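Local coordinates for protein endoglucanase A (Clostridium longisporum, PDB 6Q1I) that hydrolyses internal beta-1,4-glucosidic linkages in cellulose, lichenan and barley beta-glucan, here through its family 5 glycoside hydrolase catalytic domain, at residues 76-81 and 110-115; 155-160 and 183-188; 161-166 and 207-212. All coordinates share one frame; numbering follows the deposited sequence.

Interaction 1: residues 76-81 and 110-115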
loop_
_atom_site.group_PDB
_atom_site.type_symbol
_atom_site.label_atom_id
_atom_site.label_comp_id
_atom_site.label_asym_id
_atom_site.label_seq_id
_atom_site.Cartn_x
_atom_site.Cartn_y
_atom_site.Cartn_z
ATOM N N THR A 76 4.025 7.131 0.467
ATOM C CA THR A 76 4.619 8.439 0.723
ATOM C C THR A 76 4.958 8.559 2.199
ATOM O O THR A 76 4.091 8.351 3.056
ATOM C CB THR A 76 3.662 9.561 0.300
ATOM O OG1 THR A 76 3.326 9.407 -1.083
ATOM C CG2 THR A 76 4.302 10.922 0.485
ATOM N N THR A 77 6.220 8.874 2.495
ATOM C CA THR A 77 6.689 9.083 3.866
ATOM C C THR A 77 6.769 10.583 4.120
ATOM O O THR A 77 7.442 11.308 3.376
ATOM C CB THR A 77 8.028 8.380 4.089
ATOM O OG1 THR A 77 7.817 6.966 3.958
ATOM C CG2 THR A 77 8.608 8.700 5.473
ATOM N N TRP A 78 6.044 11.055 5.139
ATOM C CA TRP A 78 5.806 12.480 5.332
ATOM C C TRP A 78 6.563 13.097 6.501
ATOM O O TRP A 78 6.804 14.309 6.488
ATOM C CB TRP A 78 4.311 12.754 5.555
ATOM C CG TRP A 78 3.389 12.301 4.470
ATOM C CD1 TRP A 78 2.838 11.064 4.351
ATOM C CD2 TRP A 78 2.876 13.072 3.370
ATOM N NE1 TRP A 78 2.022 11.012 3.255
ATOM C CE2 TRP A 78 2.038 12.226 2.624
ATOM C CE3 TRP A 78 3.060 14.384 2.934
ATOM C CZ2 TRP A 78 1.374 12.652 1.479
ATOM C CZ3 TRP A 78 2.394 14.804 1.802
ATOM C CH2 TRP A 78 1.569 13.946 1.084
ATOM N N GLY A 79 6.912 12.314 7.522
ATOM C CA GLY A 79 7.367 12.908 8.772
ATOM C C GLY A 79 8.591 13.798 8.628
ATOM O O GLY A 79 8.705 14.822 9.307
ATOM N N GLU A 80 9.536 13.409 7.764
ATOM C CA GLU A 80 10.758 14.174 7.542
ATOM C C GLU A 80 10.499 15.514 6.872
ATOM O O GLU A 80 11.433 16.313 6.742
ATOM C CB GLU A 80 11.723 13.345 6.690
ATOM C CG GLU A 80 12.413 12.202 7.423
ATOM C CD GLU A 80 11.526 10.999 7.707
ATOM O OE1 GLU A 80 10.516 10.787 6.998
ATOM O OE2 GLU A 80 11.874 10.236 8.630
ATOM N N HIS A 81 9.270 15.760 6.424
ATOM C CA HIS A 81 8.899 16.973 5.707
ATOM C C HIS A 81 8.098 17.928 6.571
ATOM O O HIS A 81 7.640 18.957 6.071
ATOM C CB HIS A 81 8.143 16.588 4.432
ATOM C CG HIS A 81 8.890 15.595 3.607
ATOM N ND1 HIS A 81 10.007 15.936 2.881
ATOM C CD2 HIS A 81 8.745 14.257 3.469
ATOM C CE1 HIS A 81 10.500 14.857 2.303
ATOM N NE2 HIS A 81 9.755 13.823 2.648
ATOM N N VAL A 110 -5.720 5.924 -7.661
ATOM C CA VAL A 110 -4.496 6.251 -6.945
ATOM C C VAL A 110 -4.757 6.069 -5.461
ATOM O O VAL A 110 -5.728 6.613 -4.929
ATOM C CB VAL A 110 -4.047 7.693 -7.235
ATOM C CG1 VAL A 110 -2.875 8.067 -6.355
ATOM C CG2 VAL A 110 -3.703 7.827 -8.704
ATOM N N ILE A 111 -3.883 5.325 -4.792
ATOM C CA ILE A 111 -3.891 5.209 -3.338
ATOM C C ILE A 111 -2.731 6.045 -2.816
ATOM O O ILE A 111 -1.567 5.750 -3.118
ATOM C CB ILE A 111 -3.726 3.749 -2.883
ATOM C CG1 ILE A 111 -4.844 2.851 -3.406
ATOM C CG2 ILE A 111 -3.635 3.706 -1.361
ATOM C CD1 ILE A 111 -4.512 1.360 -3.328
ATOM N N LEU A 112 -3.040 7.078 -2.035
ATOM C CA LEU A 112 -2.042 7.937 -1.403
ATOM C C LEU A 112 -2.089 7.669 0.099
ATOM O O LEU A 112 -3.141 7.848 0.725
ATOM C CB LEU A 112 -2.357 9.405 -1.691
ATOM C CG LEU A 112 -1.353 10.410 -1.115
ATOM C CD1 LEU A 112 0.023 10.257 -1.799
ATOM C CD2 LEU A 112 -1.871 11.836 -1.250
ATOM N N ASN A 113 -0.964 7.252 0.679
ATOM C CA ASN A 113 -0.925 6.856 2.085
ATOM C C ASN A 113 0.018 7.748 2.888
ATOM O O ASN A 113 0.553 8.738 2.382
ATOM C CB ASN A 113 -0.566 5.369 2.236
ATOM C CG ASN A 113 0.902 5.074 2.048
ATOM O OD1 ASN A 113 1.709 5.967 1.782
ATOM N ND2 ASN A 113 1.259 3.794 2.195
ATOM N N THR A 114 0.157 7.430 4.178
ATOM C CA THR A 114 1.396 7.657 4.911
ATOM C C THR A 114 2.108 6.310 5.004
ATOM O O THR A 114 1.463 5.257 5.076
ATOM C CB THR A 114 1.188 8.263 6.310
ATOM O OG1 THR A 114 0.683 7.281 7.220
ATOM C CG2 THR A 114 0.273 9.474 6.267
ATOM N N HIS A 115 3.445 6.341 5.021
ATOM C CA HIS A 115 4.200 5.123 4.795
ATOM C C HIS A 115 5.135 4.841 5.977
ATOM O O HIS A 115 4.679 4.321 6.997
ATOM C CB HIS A 115 4.840 5.090 3.409
ATOM C CG HIS A 115 5.107 3.702 2.944
ATOM N ND1 HIS A 115 4.111 2.885 2.461
ATOM C CD2 HIS A 115 6.241 2.962 2.944
ATOM C CE1 HIS A 115 4.627 1.713 2.148
ATOM N NE2 HIS A 115 5.915 1.730 2.440
#
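Trp78 and Asn113 join the loop after strand 71-74 to the C-terminal end of strand 109-113. From its CB, the Trp78 side chain leaves anti to the carbonyl carbon (chi1 -58°) and carries the indole across Thr114 at about a right angle. Trp78 CD1 meets Thr114 CG2 at 3.6 Å. Beyond it, Trp78 NE1 donates to the backbone Asn113 O at 2.8 Å; the N-H...O angle is 179°, and the oxygen lies in the indole plane, offering a lone pair. On the six-membered ring, on the same side as the N-H, Trp78 CZ2 comes within 4.3 Å of Leu112 CD1, while Thr76 CG2 sits over one face, toward its rim; Leu138 and Ile142 of helix 128-145 also touch the ring. The Asn113 side chain returns the grip: Asn113 OD1 accepts from Thr76 N at 2.9 Å. The other end of that amide, Asn113 ND2, donates to His115 ND1 at 3.0 Å in the imidazole plane and also bonds Glu156 OE2. Thr114 CA lies 3.3 Å from Thr76 O in a CA-H...O contact. The His115 side chain is about 4 Å from that of Gln284, altered in this structure, at the TIM-barrel position assigned by similarity to the nucleophile. One buried asparagine thus ties indole, loop backbone and imidazole together through its backbone oxygen and both amide ends, which would restrain the imidazole's rotation.

Interaction 2: residues 155-160 and 183-188. Unlike the reference sequence in segment 155-160: Gln160 (reference Glu).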
loop_
_atom_site.group_PDB
_atom_site.type_symbol
_atom_site.label_atom_id
_atom_site.label_comp_id
_atom_site.label_asym_id
_atom_site.label_seq_id
_atom_site.Cartn_x
_atom_site.Cartn_y
_atom_site.Cartn_z
ATOM N N PHE A 155 -7.482 7.688 -0.089
ATOM C CA PHE A 155 -6.504 7.897 0.971
ATOM C C PHE A 155 -6.322 6.599 1.754
ATOM O O PHE A 155 -7.269 5.827 1.912
ATOM C CB PHE A 155 -6.951 8.991 1.947
ATOM C CG PHE A 155 -7.017 10.384 1.366
ATOM C CD1 PHE A 155 -6.271 10.766 0.267
ATOM C CD2 PHE A 155 -7.819 11.340 1.974
ATOM C CE1 PHE A 155 -6.346 12.065 -0.227
ATOM C CE2 PHE A 155 -7.880 12.629 1.496
ATOM C CZ PHE A 155 -7.152 12.996 0.390
ATOM N N GLU A 156 -5.108 6.371 2.263
ATOM C CA GLU A 156 -4.796 5.233 3.130
ATOM C C GLU A 156 -4.103 5.778 4.374
ATOM O O GLU A 156 -3.029 6.376 4.272
ATOM C CB GLU A 156 -3.917 4.223 2.374
ATOM C CG GLU A 156 -3.364 3.103 3.234
ATOM C CD GLU A 156 -2.305 2.275 2.524
ATOM O OE1 GLU A 156 -2.549 1.860 1.375
ATOM O OE2 GLU A 156 -1.216 2.071 3.109
ATOM N N THR A 157 -4.723 5.593 5.547
ATOM C CA THR A 157 -4.321 6.346 6.738
ATOM C C THR A 157 -2.877 6.067 7.148
ATOM O O THR A 157 -2.117 6.994 7.467
ATOM C CB THR A 157 -5.250 5.997 7.903
ATOM O OG1 THR A 157 -5.271 4.574 8.075
ATOM C CG2 THR A 157 -6.677 6.528 7.667
ATOM N N LEU A 158 -2.514 4.788 7.212
ATOM C CA LEU A 158 -1.240 4.303 7.718
ATOM C C LEU A 158 -0.862 3.079 6.896
ATOM O O LEU A 158 -1.716 2.465 6.248
ATOM C CB LEU A 158 -1.350 3.891 9.197
ATOM C CG LEU A 158 -1.648 5.003 10.202
ATOM C CD1 LEU A 158 -2.001 4.401 11.551
ATOM C CD2 LEU A 158 -0.474 5.948 10.328
ATOM N N ASN A 159 0.419 2.701 6.967
ATOM C CA ASN A 159 0.961 1.613 6.159
ATOM C C ASN A 159 0.961 0.288 6.915
ATOM O O ASN A 159 0.039 -0.518 6.763
ATOM C CB ASN A 159 2.367 1.994 5.690
ATOM C CG ASN A 159 3.021 0.908 4.898
ATOM O OD1 ASN A 159 2.375 0.261 4.068
ATOM N ND2 ASN A 159 4.306 0.691 5.143
ATOM N N GLN A 160 1.995 0.044 7.716
ATOM C CA GLN A 160 2.133 -1.186 8.499
ATOM C C GLN A 160 2.376 -0.833 9.958
ATOM O O GLN A 160 3.394 -1.207 10.550
ATOM C CB GLN A 160 3.266 -2.049 7.944
ATOM C CG GLN A 160 2.990 -2.556 6.533
ATOM C CD GLN A 160 4.056 -3.494 6.010
ATOM O OE1 GLN A 160 5.148 -3.606 6.564
ATOM N NE2 GLN A 160 3.744 -4.159 4.935
ATOM N N LYS A 183 -7.334 3.264 16.985
ATOM C CA LYS A 183 -7.561 4.647 17.398
ATOM C C LYS A 183 -6.837 5.637 16.489
ATOM O O LYS A 183 -7.370 6.709 16.188
ATOM C CB LYS A 183 -7.150 4.822 18.860
ATOM C CG LYS A 183 -8.075 4.057 19.817
ATOM C CD LYS A 183 -7.635 4.054 21.283
ATOM C CE LYS A 183 -8.772 3.552 22.172
ATOM N NZ LYS A 183 -8.322 3.129 23.538
ATOM N N TYR A 184 -5.621 5.307 16.050
ATOM C CA TYR A 184 -4.915 6.177 15.116
ATOM C C TYR A 184 -5.636 6.224 13.771
ATOM O O TYR A 184 -5.752 7.294 13.161
ATOM C CB TYR A 184 -3.475 5.700 14.928
ATOM C CG TYR A 184 -2.530 5.877 16.104
ATOM C CD1 TYR A 184 -2.826 6.728 17.162
ATOM C CD2 TYR A 184 -1.317 5.199 16.134
ATOM C CE1 TYR A 184 -1.947 6.887 18.218
ATOM C CE2 TYR A 184 -0.429 5.360 17.186
ATOM C CZ TYR A 184 -0.754 6.198 18.230
ATOM O OH TYR A 184 0.095 6.363 19.298
ATOM N N ASN A 185 -6.087 5.067 13.273
ATOM C CA ASN A 185 -6.849 5.048 12.027
ATOM C C ASN A 185 -8.097 5.918 12.142
ATOM O O ASN A 185 -8.424 6.677 11.222
ATOM C CB ASN A 185 -7.266 3.616 11.665
ATOM C CG ASN A 185 -6.141 2.779 11.088
ATOM O OD1 ASN A 185 -5.161 3.291 10.536
ATOM N ND2 ASN A 185 -6.305 1.465 11.172
ATOM N N ALA A 186 -8.825 5.797 13.263
ATOM C CA ALA A 186 -10.053 6.570 13.445
ATOM C C ALA A 186 -9.752 8.062 13.529
ATOM O O ALA A 186 -10.518 8.885 13.013
ATOM C CB ALA A 186 -10.792 6.099 14.700
ATOM N N ALA A 187 -8.641 8.424 14.179
ATOM C CA ALA A 187 -8.266 9.829 14.297
ATOM C C ALA A 187 -7.895 10.409 12.943
ATOM O O ALA A 187 -8.280 11.537 12.620
ATOM C CB ALA A 187 -7.099 9.988 15.273
ATOM N N ALA A 188 -7.142 9.652 12.139
ATOM C CA ALA A 188 -6.816 10.109 10.793
ATOM C C ALA A 188 -8.075 10.280 9.954
ATOM O O ALA A 188 -8.223 11.280 9.241
ATOM C CB ALA A 188 -5.873 9.108 10.132
#
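Thr157 and Asn185 meet at about a right angle, tip against tip, where the chain leaving strand 153-156 faces helix 175-194. The threonine hydroxyl stands between its own backbone N and carbonyl carbon (chi1 54°), and this turns Thr157 OG1 to the helix, where it donates to Asn185 OD1 at 2.8 Å. The approach is not along a lone pair: OG1 sits 51° out of the plane of the asparagine carbonyl, above it. The same torsion sends the other branch of Thr157 alongside the helix, and Thr157 CG2 rests on Ala188 CB at 3.7 Å, three residues further on. Hydroxyl and methyl of a single threonine therefore meet a polar and an apolar residue of the same helix surface.

This is strand-to-helix packing of a TIM barrel: the strand and the helix that follows it form one beta-alpha unit, and the contact is made by the first loop residues after the strand, shortly before Gln160. That residue, glutamate in the reference sequence, occupies the position assigned by similarity to the proton donor.

Leu158 crosses both helix residues obliquely. Leu158 CD1 comes to 3.9 Å from Tyr184 CB and 3.5 Å from Asn185 OD1, covering the buried oxygen beside its bond to the hydroxyl. The Tyr184 ring itself turns away from the strand, and its OH bonds the backbone oxygen of Ile122. The asparagine amide has a second partner, ND2 donating to Pro207 O on strand 204-208, so the flat group is held at both ends. The carbonyl of Thr157 receives Thr114 OG1 and Trp139 NE1, linking the same residue to the loop after strand 109-113 and to helix 128-145.

Interaction 3: residues 161-166 and 207-212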
loop_
_atom_site.group_PDB
_atom_site.type_symbol
_atom_site.label_atom_id
_atom_site.label_comp_id
_atom_site.label_asym_id
_atom_site.label_seq_id
_atom_site.Cartn_x
_atom_site.Cartn_y
_atom_site.Cartn_z
ATOM N N PRO A 161 1.433 -0.130 10.583
ATOM C CA PRO A 161 1.676 0.384 11.935
ATOM C C PRO A 161 1.824 -0.752 12.938
ATOM O O PRO A 161 0.980 -1.645 13.009
ATOM C CB PRO A 161 0.431 1.237 12.211
ATOM C CG PRO A 161 -0.633 0.626 11.361
ATOM C CD PRO A 161 0.087 0.221 10.096
ATOM N N ARG A 162 2.896 -0.706 13.723
ATOM C CA ARG A 162 3.267 -1.841 14.560
ATOM C C ARG A 162 4.256 -1.383 15.626
ATOM O O ARG A 162 4.761 -0.257 15.587
ATOM C CB ARG A 162 3.888 -2.956 13.712
ATOM C CG ARG A 162 5.224 -2.557 13.073
ATOM C CD ARG A 162 5.674 -3.503 11.971
ATOM N NE ARG A 162 6.996 -3.149 11.451
ATOM C CZ ARG A 162 7.226 -2.276 10.467
ATOM N NH1 ARG A 162 6.229 -1.636 9.873
ATOM N NH2 ARG A 162 8.466 -2.052 10.062
ATOM N N LEU A 163 4.555 -2.291 16.568
ATOM C CA LEU A 163 5.513 -2.021 17.649
ATOM C C LEU A 163 6.929 -2.314 17.153
ATOM O O LEU A 163 7.554 -3.325 17.494
ATOM C CB LEU A 163 5.173 -2.850 18.884
ATOM C CG LEU A 163 3.873 -2.510 19.614
ATOM C CD1 LEU A 163 3.555 -3.580 20.664
ATOM C CD2 LEU A 163 3.943 -1.136 20.279
ATOM N N GLU A 164 7.446 -1.400 16.329
ATOM C CA GLU A 164 8.791 -1.564 15.790
ATOM C C GLU A 164 9.813 -1.642 16.912
ATOM O O GLU A 164 9.723 -0.926 17.912
ATOM C CB GLU A 164 9.128 -0.404 14.848
ATOM C CG GLU A 164 8.248 -0.394 13.608
ATOM C CD GLU A 164 8.648 0.650 12.588
ATOM O OE1 GLU A 164 9.825 1.059 12.563
ATOM O OE2 GLU A 164 7.774 1.057 11.806
ATOM N N GLY A 165 10.785 -2.532 16.748
ATOM C CA GLY A 165 11.853 -2.675 17.708
ATOM C C GLY A 165 11.533 -3.522 18.923
ATOM O O GLY A 165 12.393 -3.648 19.803
ATOM N N THR A 166 10.344 -4.107 19.006
ATOM C CA THR A 166 9.951 -4.972 20.107
ATOM C C THR A 166 9.762 -6.397 19.617
ATOM O O THR A 166 9.651 -6.645 18.411
ATOM C CB THR A 166 8.625 -4.513 20.731
ATOM O OG1 THR A 166 7.526 -4.938 19.902
ATOM C CG2 THR A 166 8.591 -3.001 20.964
ATOM N N PRO A 207 -5.307 0.146 7.711
ATOM C CA PRO A 207 -4.775 -1.205 7.893
ATOM C C PRO A 207 -5.087 -1.829 9.243
ATOM O O PRO A 207 -5.377 -1.153 10.237
ATOM C CB PRO A 207 -3.259 -0.987 7.790
ATOM C CG PRO A 207 -3.072 0.383 8.380
ATOM C CD PRO A 207 -4.268 1.173 7.923
ATOM N N THR A 208 -5.004 -3.155 9.254
ATOM C CA THR A 208 -4.805 -3.895 10.481
ATOM C C THR A 208 -3.417 -3.582 11.049
ATOM O O THR A 208 -2.577 -2.950 10.399
ATOM C CB THR A 208 -4.859 -5.389 10.182
ATOM O OG1 THR A 208 -3.857 -5.660 9.203
ATOM C CG2 THR A 208 -6.216 -5.817 9.653
ATOM N N TYR A 209 -3.163 -4.044 12.270
ATOM C CA TYR A 209 -1.818 -3.977 12.826
ATOM C C TYR A 209 -0.839 -4.640 11.862
ATOM O O TYR A 209 -1.049 -5.779 11.421
ATOM C CB TYR A 209 -1.796 -4.670 14.194
ATOM C CG TYR A 209 -0.441 -4.726 14.876
ATOM C CD1 TYR A 209 -0.112 -3.850 15.911
ATOM C CD2 TYR A 209 0.498 -5.678 14.511
ATOM C CE1 TYR A 209 1.126 -3.913 16.541
ATOM C CE2 TYR A 209 1.736 -5.744 15.130
ATOM C CZ TYR A 209 2.042 -4.865 16.148
ATOM O OH TYR A 209 3.271 -4.925 16.776
ATOM N N ALA A 210 0.224 -3.909 11.521
ATOM C CA ALA A 210 1.271 -4.340 10.597
ATOM C C ALA A 210 0.747 -4.631 9.193
ATOM O O ALA A 210 1.471 -5.196 8.370
ATOM C CB ALA A 210 2.059 -5.546 11.124
ATOM N N ALA A 211 -0.483 -4.227 8.889
ATOM C CA ALA A 211 -1.182 -4.648 7.675
ATOM C C ALA A 211 -1.218 -6.167 7.540
ATOM O O ALA A 211 -1.346 -6.707 6.438
ATOM C CB ALA A 211 -0.633 -3.989 6.414
ATOM N N SER A 212 -1.157 -6.869 8.665
ATOM C CA SER A 212 -1.180 -8.321 8.630
ATOM C C SER A 212 -2.593 -8.849 8.405
ATOM O O SER A 212 -3.558 -8.379 9.017
ATOM C CB SER A 212 -0.655 -8.877 9.952
ATOM O OG SER A 212 -0.871 -10.275 10.006
#
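Pro161 and Ala210 bring the two backbones closest, their CA atoms 4.9 Å apart. Segment 207-212 turns a corner through two overlapping turns, type II from Thr208 to Ala211 and type I' from Tyr209 to Ser212; segment 161-166 bends through an inverse gamma turn centred on Leu163 and a type II turn from Leu163 to Thr166. Ala210 N donates to Pro161 O at 2.8 Å, coming from above the plane of that carbonyl (41° out of it). Tyr209 and Pro161 carry much of the contact. With Tyr209 CG anti to the backbone N (chi1 178°), the ring lies against the backbone at Arg162, and Arg162 CA sits over one face, 4.0 Å from the centroid, as a CH-pi contact. Pro161 O lies over the rim of a face. At the tip, Tyr209 OH accepts from Leu163 N at 2.9 Å in a nearly straight bond and also pairs with Tyr168 O, so ring and hydroxyl are both gripped. Proline meets proline at the other end: Pro161 CD touches Pro207 CG at 3.6 Å. The Arg162 guanidinium leads away from the tyrosine to Glu169 and to the backbone oxygen of Gln160, the residue standing at the probable proton-donor position. The contact joins the beta-alpha loops that follow strands 153-156 and 204-208, at the catalytic end of a TIM barrel. Helix 175-194 borders it through Val181 against Pro161, and through Ser177 and Arg178 against Tyr209; Thr217 of helix 215-219 also touches Tyr209, and strand 229-234 lies beside Thr208 and Ala211.

All three contacts lie at the C-terminal ends of the strands of one eight-stranded parallel barrel, within the family 5 catalytic domain. Interaction 1 closes before the others open, whereas the segments of interactions 2 and 3 alternate along the chain. Centres of interactions 1 and 2 are 11 Å apart, those of 2 and 3 are 12 Å apart, and those of 1 and 3 are 16 Å apart without touching. Neighbouring strands 109-113, 153-156 and 204-208 carry them in that order, with interaction 2 as the bridge. They lie on the C-terminal face of the barrel, where the two positions assigned as catalytic by similarity are found, as is usual in TIM-barrel enzymes.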